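Local coordinates for protein Tae4 (PDB 6IJF) that probably cleaves amide bonds in the peptidoglycan of rival bacteria, as an amidase effector delivered by the type VI secretion system, at residues C[47-52]-C[131-136]; C[65-70]-C[80-85]; C[98-103]-C[157-162]; C[119-124]-C[149-154]. All coordinates share one frame; numbering follows the deposited sequence. Where two conformers were deposited one is given.

Interaction 1 (C[47-52]-C[131-136])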
loop_
_atom_site.group_PDB
_atom_site.type_symbol
_atom_site.label_atom_id
_atom_site.label_comp_id
_atom_site.label_asym_id
_atom_site.label_seq_id
_atom_site.Cartn_x
_atom_site.Cartn_y
_atom_site.Cartn_z
ATOM N N THR C 47 5.080 -16.633 -14.222
ATOM C CA THR C 47 3.963 -17.419 -14.820
ATOM C C THR C 47 3.116 -16.578 -15.766
ATOM O O THR C 47 2.162 -17.149 -16.333
ATOM C CB THR C 47 3.125 -18.028 -13.682
ATOM O OG1 THR C 47 2.557 -16.934 -12.959
ATOM C CG2 THR C 47 3.942 -18.904 -12.753
ATOM N N CYS C 48 3.421 -15.286 -15.979
ATOM C CA CYS C 48 2.455 -14.353 -16.642
ATOM C C CYS C 48 2.126 -14.847 -18.054
ATOM O O CYS C 48 0.927 -14.823 -18.416
ATOM C CB CYS C 48 2.945 -12.908 -16.662
ATOM S SG CYS C 48 4.420 -12.581 -17.686
ATOM N N ALA C 49 3.123 -15.307 -18.831
ATOM C CA ALA C 49 2.914 -15.711 -20.242
ATOM C C ALA C 49 2.211 -17.092 -20.332
ATOM O O ALA C 49 1.391 -17.283 -21.269
ATOM C CB ALA C 49 4.229 -15.714 -21.006
ATOM N N ILE C 50 2.470 -17.997 -19.392
ATOM C CA ILE C 50 1.695 -19.271 -19.216
ATOM C C ILE C 50 0.210 -18.948 -19.003
ATOM O O ILE C 50 -0.670 -19.541 -19.670
ATOM C CB ILE C 50 2.256 -20.087 -18.038
ATOM C CG1 ILE C 50 3.718 -20.464 -18.261
ATOM C CG2 ILE C 50 1.402 -21.312 -17.770
ATOM C CD1 ILE C 50 4.428 -20.925 -17.004
ATOM N N ARG C 51 -0.079 -18.008 -18.110
ATOM C CA ARG C 51 -1.481 -17.685 -17.736
ATOM C C ARG C 51 -2.187 -17.089 -18.955
ATOM O O ARG C 51 -3.333 -17.493 -19.258
ATOM C CB ARG C 51 -1.498 -16.782 -16.495
ATOM C CG ARG C 51 -0.946 -17.473 -15.265
ATOM C CD ARG C 51 -0.792 -16.550 -14.065
ATOM N NE ARG C 51 -0.265 -17.254 -12.911
ATOM C CZ ARG C 51 -1.007 -17.941 -12.045
ATOM N NH1 ARG C 51 -2.314 -18.034 -12.226
ATOM N NH2 ARG C 51 -0.441 -18.493 -10.990
ATOM N N VAL C 52 -1.533 -16.179 -19.690
ATOM C CA VAL C 52 -2.169 -15.583 -20.902
ATOM C C VAL C 52 -2.308 -16.648 -22.009
ATOM O O VAL C 52 -3.402 -16.690 -22.651
ATOM C CB VAL C 52 -1.450 -14.309 -21.377
ATOM C CG1 VAL C 52 -1.995 -13.861 -22.736
ATOM C CG2 VAL C 52 -1.586 -13.182 -20.352
ATOM N N GLY C 131 9.381 -8.472 -18.983
ATOM C CA GLY C 131 8.288 -7.665 -18.428
ATOM C C GLY C 131 7.087 -8.538 -18.133
ATOM O O GLY C 131 7.277 -9.710 -17.776
ATOM N N HIS C 132 5.896 -7.953 -18.169
ATOM C CA HIS C 132 4.653 -8.589 -17.668
ATOM C C HIS C 132 3.602 -8.472 -18.756
ATOM O O HIS C 132 3.438 -7.382 -19.327
ATOM C CB HIS C 132 4.201 -7.927 -16.363
ATOM C CG HIS C 132 2.959 -8.520 -15.789
ATOM N ND1 HIS C 132 2.943 -9.791 -15.274
ATOM C CD2 HIS C 132 1.702 -8.028 -15.675
ATOM C CE1 HIS C 132 1.715 -10.072 -14.857
ATOM N NE2 HIS C 132 0.938 -8.994 -15.066
ATOM N N ILE C 133 2.920 -9.574 -19.032
ATOM C CA ILE C 133 1.755 -9.570 -19.956
ATOM C C ILE C 133 0.525 -10.055 -19.199
ATOM O O ILE C 133 0.665 -10.924 -18.294
ATOM C CB ILE C 133 2.086 -10.400 -21.210
ATOM C CG1 ILE C 133 1.048 -10.147 -22.291
ATOM C CG2 ILE C 133 2.276 -11.882 -20.870
ATOM C CD1 ILE C 133 1.470 -10.646 -23.650
ATOM N N ASP C 134 -0.627 -9.469 -19.496
ATOM C CA ASP C 134 -1.808 -9.619 -18.622
ATOM C C ASP C 134 -3.025 -9.187 -19.428
ATOM O O ASP C 134 -2.867 -8.730 -20.573
ATOM C CB ASP C 134 -1.646 -8.782 -17.338
ATOM C CG ASP C 134 -2.372 -9.316 -16.114
ATOM O OD1 ASP C 134 -3.403 -9.984 -16.278
ATOM O OD2 ASP C 134 -1.849 -9.136 -15.010
ATOM N N LEU C 135 -4.198 -9.370 -18.838
ATOM C CA LEU C 135 -5.480 -8.833 -19.341
ATOM C C LEU C 135 -5.852 -7.636 -18.491
ATOM O O LEU C 135 -5.631 -7.645 -17.275
ATOM C CB LEU C 135 -6.598 -9.887 -19.249
ATOM C CG LEU C 135 -6.315 -11.220 -19.953
ATOM C CD1 LEU C 135 -7.535 -12.093 -19.940
ATOM C CD2 LEU C 135 -5.797 -11.029 -21.369
ATOM N N VAL C 136 -6.419 -6.627 -19.113
ATOM C CA VAL C 136 -6.727 -5.368 -18.395
ATOM C C VAL C 136 -8.166 -4.974 -18.707
ATOM O O VAL C 136 -8.620 -5.201 -19.843
ATOM C CB VAL C 136 -5.707 -4.273 -18.748
ATOM C CG1 VAL C 136 -5.692 -3.921 -20.231
ATOM C CG2 VAL C 136 -5.928 -3.020 -17.886
HETATM O O HOH W 1 -0.557 -12.925 -16.909
#
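Cys48, in the first turn of helix 48-58, meets strand 131-137 at His132 and Ile133. Its CB lies 3.4 Å from ND1 of His132 and approaches the imidazole obliquely. SG sits between the backbone N and the carbonyl carbon (chi1 67°), which turns it toward the strand backbone, where it accepts a weak but nearly straight bond from N of Ile133, 3.6 Å away (168°). On the other side of the imidazole, NE2 of His132 donates to OD2 of Asp134 at 2.8 Å. The oxygen lies near the ring plane and is met on its anti side, 31° out of the carboxylate plane. The backbone N atoms of Ser147 and Ala148 also bond to this OD2, so three donors grip it, and the bond to His132 would help to hold the imidazole's rotation. This Cys-His-Asp order is consistent with a papain-like catalytic triad. A water donates to O of Cys48 at 2.8 Å and to O of Ile133 at 2.7 Å, bridging helix and strand. CG2 of Ile133 touches SG of Cys48 at 3.9 Å and CG2 of Val52 at 4.1 Å, with Ala49 beside them. Met84 and Leu87 of helix 84-92 close against this apolar cluster, helix 26-33 packs on Ile50 and Arg51, and strand 116-122 pairs with the strand through His132 and Asp134.

Interaction 2 (C[65-70]-C[80-85])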
loop_
_atom_site.group_PDB
_atom_site.type_symbol
_atom_site.label_atom_id
_atom_site.label_comp_id
_atom_site.label_asym_id
_atom_site.label_seq_id
_atom_site.Cartn_x
_atom_site.Cartn_y
_atom_site.Cartn_z
ATOM N N PRO C 65 4.098 -20.405 -33.088
ATOM C CA PRO C 65 4.785 -21.478 -32.384
ATOM C C PRO C 65 4.706 -21.315 -30.858
ATOM O O PRO C 65 4.309 -20.252 -30.387
ATOM C CB PRO C 65 6.246 -21.329 -32.819
ATOM C CG PRO C 65 6.385 -19.858 -33.208
ATOM C CD PRO C 65 5.029 -19.452 -33.713
ATOM N N SER C 66 5.232 -22.302 -30.116
ATOM C CA SER C 66 5.265 -22.272 -28.628
ATOM C C SER C 66 6.525 -22.945 -28.113
ATOM O O SER C 66 7.006 -23.872 -28.766
ATOM C CB SER C 66 4.014 -22.898 -28.080
ATOM O OG SER C 66 3.958 -24.281 -28.383
ATOM N N SER C 67 7.029 -22.495 -26.973
ATOM C CA SER C 67 8.180 -23.120 -26.262
ATOM C C SER C 67 7.763 -24.484 -25.681
ATOM O O SER C 67 8.608 -25.374 -25.629
ATOM C CB SER C 67 8.738 -22.203 -25.200
ATOM O OG SER C 67 7.739 -21.808 -24.265
ATOM N N HIS C 68 6.505 -24.630 -25.257
ATOM C CA HIS C 68 6.045 -25.770 -24.424
ATOM C C HIS C 68 4.633 -26.192 -24.798
ATOM O O HIS C 68 3.947 -25.487 -25.592
ATOM C CB HIS C 68 6.060 -25.414 -22.930
ATOM C CG HIS C 68 7.405 -25.178 -22.337
ATOM N ND1 HIS C 68 8.172 -24.066 -22.636
ATOM C CD2 HIS C 68 8.098 -25.876 -21.400
ATOM C CE1 HIS C 68 9.287 -24.101 -21.935
ATOM N NE2 HIS C 68 9.256 -25.193 -21.149
ATOM N N ARG C 69 4.200 -27.310 -24.210
ATOM C CA ARG C 69 2.834 -27.853 -24.425
ATOM C C ARG C 69 2.205 -28.236 -23.085
ATOM O O ARG C 69 2.947 -28.645 -22.161
ATOM C CB ARG C 69 2.884 -29.042 -25.394
ATOM C CG ARG C 69 3.517 -28.651 -26.713
ATOM C CD ARG C 69 2.987 -29.397 -27.922
ATOM N NE ARG C 69 2.745 -28.539 -29.085
ATOM C CZ ARG C 69 3.676 -28.043 -29.892
ATOM N NH1 ARG C 69 4.958 -28.264 -29.652
ATOM N NH2 ARG C 69 3.316 -27.298 -30.924
ATOM N N ILE C 70 0.877 -28.087 -23.021
ATOM C CA ILE C 70 -0.003 -28.650 -21.953
ATOM C C ILE C 70 0.126 -30.172 -22.054
ATOM O O ILE C 70 -0.009 -30.713 -23.180
ATOM C CB ILE C 70 -1.448 -28.157 -22.138
ATOM C CG1 ILE C 70 -1.537 -26.629 -21.991
ATOM C CG2 ILE C 70 -2.405 -28.857 -21.166
ATOM C CD1 ILE C 70 -2.939 -26.066 -22.191
ATOM N N ILE C 80 1.894 -23.593 -25.163
ATOM C CA ILE C 80 2.088 -22.559 -24.102
ATOM C C ILE C 80 3.400 -21.840 -24.434
ATOM O O ILE C 80 4.439 -22.526 -24.515
ATOM C CB ILE C 80 2.195 -23.172 -22.682
ATOM C CG1 ILE C 80 0.929 -23.870 -22.181
ATOM C CG2 ILE C 80 2.681 -22.136 -21.679
ATOM C CD1 ILE C 80 -0.333 -23.092 -22.339
ATOM N N GLU C 81 3.388 -20.515 -24.532
ATOM C CA GLU C 81 4.653 -19.727 -24.576
ATOM C C GLU C 81 4.983 -19.277 -23.160
ATOM O O GLU C 81 4.131 -18.598 -22.527
ATOM C CB GLU C 81 4.508 -18.548 -25.538
ATOM C CG GLU C 81 5.767 -17.709 -25.684
ATOM C CD GLU C 81 7.027 -18.548 -25.919
ATOM O OE1 GLU C 81 7.154 -19.140 -26.999
ATOM O OE2 GLU C 81 7.873 -18.638 -24.989
ATOM N N VAL C 82 6.155 -19.635 -22.656
ATOM C CA VAL C 82 6.533 -19.340 -21.238
ATOM C C VAL C 82 7.211 -17.972 -21.146
ATOM O O VAL C 82 7.267 -17.431 -20.035
ATOM C CB VAL C 82 7.414 -20.453 -20.651
ATOM C CG1 VAL C 82 8.098 -20.065 -19.352
ATOM C CG2 VAL C 82 6.608 -21.732 -20.483
ATOM N N ASN C 83 7.719 -17.440 -22.250
ATOM C CA ASN C 83 8.604 -16.236 -22.265
ATOM C C ASN C 83 7.716 -15.054 -22.627
ATOM O O ASN C 83 7.067 -15.077 -23.719
ATOM C CB ASN C 83 9.756 -16.335 -23.274
ATOM C CG ASN C 83 10.673 -15.125 -23.261
ATOM O OD1 ASN C 83 11.651 -15.047 -22.518
ATOM N ND2 ASN C 83 10.390 -14.209 -24.144
ATOM N N MET C 84 7.676 -14.053 -21.740
ATOM C CA MET C 84 6.759 -12.904 -21.929
ATOM C C MET C 84 7.124 -12.156 -23.219
ATOM O O MET C 84 6.212 -11.845 -23.997
ATOM C CB MET C 84 6.798 -11.964 -20.730
ATOM C CG MET C 84 6.003 -10.707 -20.958
ATOM S SD MET C 84 7.081 -9.405 -21.651
ATOM C CE MET C 84 5.812 -8.192 -22.031
ATOM N N ARG C 85 8.409 -11.931 -23.473
ATOM C CA ARG C 85 8.865 -11.189 -24.698
ATOM C C ARG C 85 8.389 -11.929 -25.964
ATOM O O ARG C 85 7.806 -11.285 -26.887
ATOM C CB ARG C 85 10.389 -10.988 -24.645
ATOM C CG ARG C 85 10.931 -10.065 -25.740
ATOM C CD ARG C 85 12.457 -10.042 -25.830
ATOM N NE ARG C 85 13.166 -10.248 -24.561
ATOM C CZ ARG C 85 13.385 -9.317 -23.626
ATOM N NH1 ARG C 85 12.917 -8.084 -23.776
ATOM N NH2 ARG C 85 14.056 -9.632 -22.526
#
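His68 and Ile80 pair backbone to backbone as an antiparallel hydrogen-bonded pair. N of Ile80 gives an almost straight bond to O of His68 (2.8 Å, 176°), and N of His68 returns one to O of Ile80 at 3.0 Å. O of His68 has a second donor, OG of Ser66 at 3.0 Å, which comes from the opposite face of the carbonyl plane. OG of Ser67, between its backbone N and carbonyl carbon (chi1 56°), accepts from N of Val82 at 3.1 Å and shares a hydrogen bond with ND1 of His68 at 2.8 Å, the hydroxyl lying in the imidazole plane. The other ring nitrogen, NE2, is hydrogen-bonded to OH of Tyr44. OE2 of Glu81 takes N of Asn83 on its anti lone pair at 3.0 Å and forms a salt bridge with Arg86. OE1 receives a weak bond from N of Ser67. CG2 of Val82 makes a CH-pi contact over one face of the His68 ring, 3.9 Å from its centroid, while the side chains of Ile70 and Ile80 cross at about a right angle. The arrangement is that of a short two-stranded beta hairpin, 68-69 with 79-80, whose second arm runs on to Asn83, the N-cap of helix 84-92.

Interaction 3 (C[98-103]-C[157-162])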
loop_
_atom_site.group_PDB
_atom_site.type_symbol
_atom_site.label_atom_id
_atom_site.label_comp_id
_atom_site.label_asym_id
_atom_site.label_seq_id
_atom_site.Cartn_x
_atom_site.Cartn_y
_atom_site.Cartn_z
ATOM N N GLY C 98 -2.344 -8.232 -33.926
ATOM C CA GLY C 98 -1.810 -7.141 -34.762
ATOM C C GLY C 98 -1.085 -6.084 -33.936
ATOM O O GLY C 98 -0.668 -6.403 -32.793
ATOM N N GLU C 99 -0.906 -4.890 -34.500
ATOM C CA GLU C 99 -0.115 -3.798 -33.895
ATOM C C GLU C 99 -0.868 -3.302 -32.667
ATOM O O GLU C 99 -2.051 -2.971 -32.751
ATOM C CB GLU C 99 0.131 -2.635 -34.878
ATOM C CG GLU C 99 1.203 -2.949 -35.917
ATOM C CD GLU C 99 2.513 -3.521 -35.386
ATOM O OE1 GLU C 99 3.099 -2.930 -34.440
ATOM O OE2 GLU C 99 2.963 -4.561 -35.926
ATOM N N PRO C 100 -0.195 -3.238 -31.508
ATOM C CA PRO C 100 -0.811 -2.664 -30.307
ATOM C C PRO C 100 -0.699 -1.131 -30.334
ATOM O O PRO C 100 0.055 -0.616 -31.125
ATOM C CB PRO C 100 0.049 -3.262 -29.190
ATOM C CG PRO C 100 1.425 -3.222 -29.830
ATOM C CD PRO C 100 1.178 -3.694 -31.272
ATOM N N ASP C 101 -1.412 -0.448 -29.442
ATOM C CA ASP C 101 -1.197 0.992 -29.143
ATOM C C ASP C 101 -0.041 1.085 -28.153
ATOM O O ASP C 101 -0.181 0.608 -27.029
ATOM C CB ASP C 101 -2.477 1.619 -28.570
ATOM C CG ASP C 101 -3.677 1.576 -29.501
ATOM O OD1 ASP C 101 -3.452 1.491 -30.696
ATOM O OD2 ASP C 101 -4.804 1.700 -29.017
ATOM N N PRO C 102 1.134 1.675 -28.497
ATOM C CA PRO C 102 2.209 1.862 -27.521
ATOM C C PRO C 102 1.986 3.096 -26.633
ATOM O O PRO C 102 1.615 4.134 -27.145
ATOM C CB PRO C 102 3.476 2.015 -28.375
ATOM C CG PRO C 102 3.038 2.158 -29.824
ATOM C CD PRO C 102 1.518 2.165 -29.830
ATOM N N TYR C 103 2.197 2.952 -25.326
ATOM C CA TYR C 103 2.068 4.045 -24.343
ATOM C C TYR C 103 3.291 4.093 -23.434
ATOM O O TYR C 103 4.213 3.212 -23.484
ATOM C CB TYR C 103 0.791 3.885 -23.519
ATOM C CG TYR C 103 -0.468 4.047 -24.313
ATOM C CD1 TYR C 103 -0.851 5.289 -24.763
ATOM C CD2 TYR C 103 -1.264 2.956 -24.650
ATOM C CE1 TYR C 103 -1.979 5.460 -25.550
ATOM C CE2 TYR C 103 -2.433 3.109 -25.380
ATOM C CZ TYR C 103 -2.773 4.370 -25.863
ATOM O OH TYR C 103 -3.913 4.584 -26.586
ATOM N N TRP C 157 2.328 -1.738 -24.012
ATOM C CA TRP C 157 1.568 -2.045 -25.243
ATOM C C TRP C 157 0.160 -2.451 -24.846
ATOM O O TRP C 157 -0.003 -3.333 -23.975
ATOM C CB TRP C 157 2.241 -3.140 -26.064
ATOM C CG TRP C 157 3.582 -2.786 -26.610
ATOM C CD1 TRP C 157 4.128 -1.544 -26.743
ATOM C CD2 TRP C 157 4.520 -3.707 -27.187
ATOM N NE1 TRP C 157 5.354 -1.635 -27.335
ATOM C CE2 TRP C 157 5.626 -2.948 -27.619
ATOM C CE3 TRP C 157 4.535 -5.092 -27.375
ATOM C CZ2 TRP C 157 6.734 -3.533 -28.234
ATOM C CZ3 TRP C 157 5.633 -5.672 -27.966
ATOM C CH2 TRP C 157 6.719 -4.901 -28.388
ATOM N N PHE C 158 -0.825 -1.864 -25.497
ATOM C CA PHE C 158 -2.252 -2.207 -25.299
ATOM C C PHE C 158 -2.857 -2.692 -26.615
ATOM O O PHE C 158 -2.819 -1.957 -27.617
ATOM C CB PHE C 158 -2.999 -0.993 -24.760
ATOM C CG PHE C 158 -4.448 -1.265 -24.507
ATOM C CD1 PHE C 158 -4.829 -2.345 -23.744
ATOM C CD2 PHE C 158 -5.432 -0.460 -25.072
ATOM C CE1 PHE C 158 -6.170 -2.633 -23.541
ATOM C CE2 PHE C 158 -6.774 -0.743 -24.863
ATOM C CZ PHE C 158 -7.140 -1.822 -24.089
ATOM N N TRP C 159 -3.454 -3.881 -26.586
ATOM C CA TRP C 159 -4.315 -4.426 -27.679
ATOM C C TRP C 159 -5.775 -4.387 -27.242
ATOM O O TRP C 159 -6.211 -5.230 -26.460
ATOM C CB TRP C 159 -3.919 -5.862 -27.987
ATOM C CG TRP C 159 -2.536 -6.099 -28.506
ATOM C CD1 TRP C 159 -2.175 -6.140 -29.816
ATOM C CD2 TRP C 159 -1.364 -6.491 -27.764
ATOM N NE1 TRP C 159 -0.863 -6.496 -29.941
ATOM C CE2 TRP C 159 -0.347 -6.763 -28.707
ATOM C CE3 TRP C 159 -1.067 -6.660 -26.412
ATOM C CZ2 TRP C 159 0.941 -7.117 -28.334
ATOM C CZ3 TRP C 159 0.196 -7.045 -26.052
ATOM C CH2 TRP C 159 1.190 -7.272 -26.996
ATOM N N PRO C 160 -6.590 -3.416 -27.710
ATOM C CA PRO C 160 -8.006 -3.373 -27.340
ATOM C C PRO C 160 -8.802 -4.530 -27.974
ATOM O O PRO C 160 -8.492 -4.877 -29.078
ATOM C CB PRO C 160 -8.481 -2.017 -27.879
ATOM C CG PRO C 160 -7.528 -1.705 -28.994
ATOM C CD PRO C 160 -6.198 -2.320 -28.610
ATOM N N LEU C 161 -9.750 -5.114 -27.240
ATOM C CA LEU C 161 -10.647 -6.211 -27.699
ATOM C C LEU C 161 -12.117 -5.871 -27.419
ATOM O O LEU C 161 -13.024 -6.404 -28.100
ATOM C CB LEU C 161 -10.253 -7.492 -26.963
ATOM C CG LEU C 161 -8.893 -8.061 -27.322
ATOM C CD1 LEU C 161 -8.666 -9.318 -26.525
ATOM C CD2 LEU C 161 -8.754 -8.326 -28.824
ATOM N N GLN C 162 -12.361 -5.080 -26.380
ATOM C CA GLN C 162 -13.701 -4.575 -25.960
ATOM C C GLN C 162 -13.557 -3.076 -25.622
ATOM O O GLN C 162 -12.409 -2.633 -25.306
ATOM C CB GLN C 162 -14.201 -5.363 -24.734
ATOM C CG GLN C 162 -15.717 -5.404 -24.598
ATOM C CD GLN C 162 -16.143 -6.613 -23.803
ATOM O OE1 GLN C 162 -15.916 -6.680 -22.599
ATOM N NE2 GLN C 162 -16.729 -7.594 -24.479
#
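Trp159 and Pro100 lie side by side, the indole receiving the proline on one face. From CB of Trp159, chi1 of -63° puts CG anti to the carbonyl carbon, and there CG meets CB of Pro100 at 3.9 Å. CD1 passes 3.3 Å from O of Gly98. NE1 donates to that same oxygen at 2.9 Å, a bond lying in the indole plane but bent at the hydrogen (140°). CD2 and CE2 both lie under CB of Pro100, CE2 at 3.6 Å; that CB stands over the five-membered ring, 3.5 Å from its centroid, in a CH-pi contact. Further out, CZ2 is still 4.0 Å from CB of Pro100, and the far rim of the benzo ring reaches Ala120. The contact leads into strand 101-103, outermost in this chain's five-stranded sheet, which runs antiparallel to strand 155-160. Asp101 and Phe158 form the hydrogen-bonded pair, with N of Asp101 giving to O of Phe158 at 2.8 Å and O of Asp101 receiving N of Phe158 at 3.0 Å. The carboxylate of Asp101 is held by a salt bridge to Arg115. CG of Pro100 also makes an off-centre CH-pi contact with the five-membered ring of Trp157, and CB of Pro102 approaches CD1 of that ring. Met91 of helix 84-92 and Leu97 pack on Trp159.

Interaction 4 (C[119-124]-C[149-154])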
loop_
_atom_site.group_PDB
_atom_site.type_symbol
_atom_site.label_atom_id
_atom_site.label_comp_id
_atom_site.label_asym_id
_atom_site.label_seq_id
_atom_site.Cartn_x
_atom_site.Cartn_y
_atom_site.Cartn_z
ATOM N N VAL C 119 -2.451 -6.459 -22.330
ATOM C CA VAL C 119 -1.465 -5.388 -22.032
ATOM C C VAL C 119 -0.108 -6.039 -21.797
ATOM O O VAL C 119 -0.061 -7.067 -21.117
ATOM C CB VAL C 119 -1.898 -4.509 -20.843
ATOM C CG1 VAL C 119 -2.045 -5.307 -19.557
ATOM C CG2 VAL C 119 -0.952 -3.332 -20.671
ATOM N N ALA C 120 0.944 -5.414 -22.309
ATOM C CA ALA C 120 2.345 -5.804 -22.084
ATOM C C ALA C 120 3.096 -4.618 -21.501
ATOM O O ALA C 120 3.085 -3.542 -22.121
ATOM C CB ALA C 120 2.944 -6.265 -23.381
ATOM N N PHE C 121 3.659 -4.820 -20.318
ATOM C CA PHE C 121 4.531 -3.875 -19.587
ATOM C C PHE C 121 5.957 -4.307 -19.897
ATOM O O PHE C 121 6.373 -5.363 -19.389
ATOM C CB PHE C 121 4.215 -3.883 -18.094
ATOM C CG PHE C 121 2.774 -3.576 -17.755
ATOM C CD1 PHE C 121 2.322 -2.265 -17.640
ATOM C CD2 PHE C 121 1.874 -4.596 -17.513
ATOM C CE1 PHE C 121 1.001 -1.997 -17.324
ATOM C CE2 PHE C 121 0.563 -4.326 -17.153
ATOM C CZ PHE C 121 0.117 -3.032 -17.080
ATOM N N ASN C 122 6.660 -3.537 -20.731
ATOM C CA ASN C 122 8.002 -3.923 -21.248
ATOM C C ASN C 122 9.102 -3.273 -20.408
ATOM O O ASN C 122 9.030 -2.043 -20.214
ATOM C CB ASN C 122 8.170 -3.542 -22.714
ATOM C CG ASN C 122 7.010 -3.999 -23.553
ATOM O OD1 ASN C 122 6.273 -3.174 -24.108
ATOM N ND2 ASN C 122 6.787 -5.300 -23.587
ATOM N N ASN C 123 10.076 -4.057 -19.951
ATOM C CA ASN C 123 11.297 -3.593 -19.242
ATOM C C ASN C 123 10.920 -2.926 -17.917
ATOM O O ASN C 123 10.866 -1.677 -17.816
ATOM C CB ASN C 123 12.134 -2.722 -20.189
ATOM C CG ASN C 123 12.357 -3.419 -21.511
ATOM O OD1 ASN C 123 12.834 -4.554 -21.545
ATOM N ND2 ASN C 123 11.926 -2.786 -22.587
ATOM N N ILE C 124 10.668 -3.735 -16.913
ATOM C CA ILE C 124 10.293 -3.287 -15.545
ATOM C C ILE C 124 11.539 -3.046 -14.699
ATOM O O ILE C 124 12.356 -3.934 -14.541
ATOM C CB ILE C 124 9.344 -4.312 -14.897
ATOM C CG1 ILE C 124 8.067 -4.429 -15.750
ATOM C CG2 ILE C 124 9.087 -3.974 -13.438
ATOM C CD1 ILE C 124 7.320 -5.750 -15.630
ATOM N N CYS C 149 -0.415 -4.913 -12.491
ATOM C CA CYS C 149 -0.054 -3.821 -13.434
ATOM C C CYS C 149 1.355 -3.331 -13.054
ATOM O O CYS C 149 1.693 -3.339 -11.852
ATOM C CB CYS C 149 -1.089 -2.691 -13.424
ATOM S SG CYS C 149 -1.117 -1.927 -11.802
ATOM N N TYR C 150 2.177 -2.937 -14.023
ATOM C CA TYR C 150 3.568 -2.460 -13.791
ATOM C C TYR C 150 3.776 -1.158 -14.569
ATOM O O TYR C 150 4.448 -1.131 -15.598
ATOM C CB TYR C 150 4.592 -3.512 -14.208
ATOM C CG TYR C 150 4.690 -4.644 -13.232
ATOM C CD1 TYR C 150 5.479 -4.536 -12.098
ATOM C CD2 TYR C 150 3.978 -5.814 -13.431
ATOM C CE1 TYR C 150 5.594 -5.583 -11.203
ATOM C CE2 TYR C 150 4.074 -6.860 -12.531
ATOM C CZ TYR C 150 4.897 -6.754 -11.428
ATOM O OH TYR C 150 4.940 -7.773 -10.533
ATOM N N TYR C 151 3.142 -0.088 -14.114
ATOM C CA TYR C 151 3.272 1.241 -14.751
ATOM C C TYR C 151 4.689 1.781 -14.528
ATOM O O TYR C 151 5.043 2.716 -15.218
ATOM C CB TYR C 151 2.214 2.204 -14.224
ATOM C CG TYR C 151 0.861 2.105 -14.866
ATOM C CD1 TYR C 151 0.053 0.987 -14.700
ATOM C CD2 TYR C 151 0.346 3.173 -15.578
ATOM C CE1 TYR C 151 -1.201 0.917 -15.266
ATOM C CE2 TYR C 151 -0.910 3.123 -16.133
ATOM C CZ TYR C 151 -1.698 1.996 -15.976
ATOM O OH TYR C 151 -2.946 1.949 -16.535
ATOM N N ASN C 152 5.538 1.105 -13.748
ATOM C CA ASN C 152 6.964 1.504 -13.605
ATOM C C ASN C 152 7.757 1.050 -14.845
ATOM O O ASN C 152 8.962 1.283 -14.874
ATOM C CB ASN C 152 7.582 1.016 -12.283
ATOM C CG ASN C 152 7.604 -0.490 -12.105
ATOM O OD1 ASN C 152 6.690 -1.183 -12.550
ATOM N ND2 ASN C 152 8.609 -1.002 -11.412
ATOM N N SER C 153 7.107 0.492 -15.864
ATOM C CA SER C 153 7.777 -0.075 -17.055
ATOM C C SER C 153 8.154 1.050 -18.030
ATOM O O SER C 153 7.582 2.146 -17.942
ATOM C CB SER C 153 6.932 -1.174 -17.688
ATOM O OG SER C 153 5.849 -0.638 -18.419
ATOM N N GLU C 154 9.073 0.759 -18.949
ATOM C CA GLU C 154 9.587 1.702 -19.982
ATOM C C GLU C 154 8.501 2.006 -21.025
ATOM O O GLU C 154 8.256 3.203 -21.325
ATOM C CB GLU C 154 10.828 1.102 -20.640
ATOM C CG GLU C 154 11.424 1.958 -21.745
ATOM C CD GLU C 154 12.725 1.399 -22.308
ATOM O OE1 GLU C 154 12.754 0.198 -22.658
ATOM O OE2 GLU C 154 13.720 2.166 -22.408
#
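A type I beta turn, Tyr150 to Ser153, packs against Phe121 of strand 116-122 and against Ile124 just beyond it. Phe121 lays one ring face under the turn's backbone: N of Tyr150 stands 3.5 Å above the plane, over the ring centre, while CG2 of Val119 covers the opposite face. CD1 of Phe121 comes within 3.2 Å of O of Tyr150, and OG of Ser153, itself hydrogen-bonded to O of Thr155, lies at the ring's edge in plane. The loop carrying the turn is tied back to strand 144-145 by the Cys145-Cys149 disulfide and returns to the sheet as strand 155-160. Ile124 has CG1 anti to the carbonyl carbon (chi1 -61°), and its CD1 sits over the Tyr150 ring, 3.7 Å from CG, the two side chains crossing at about a right angle. Tyr150 also meets His132 edge to face, and its OH is hydrogen-bonded to a polar side chain of another protein's chain. Past the turn, N of Glu154 donates to O of Asn123 at 3.2 Å and more weakly to O of Asn122. ND2 of Asn123 makes a weak bond to OE1 of Glu154 at 3.1 Å, the amide and carboxylate planes 86° apart.

Interactions 1, 3 and 4 share the five-stranded antiparallel sheet: strand 155-160 lies between 101-103 and 116-122, and 116-122 pairs with 131-137. Centres of interactions 1 and 4 are about 11 Å apart; interaction 3 lies about 14 Å from each. Interaction 2 lies against helix 48-58, about 12 Å between centres from interaction 1 and about 21 Å from interaction 3. Met84 nevertheless carries its segment onto Gly131, Ala120 and Asn122. Along the chain, interaction 2 is nested inside the loop closed by interaction 1, and interaction 4 inside that of interaction 3, while interaction 1 crosses both 3 and 4. Interaction 1, where helix 48-58 meets the sheet, holds the Cys-His-Asp residues of the probable catalytic site.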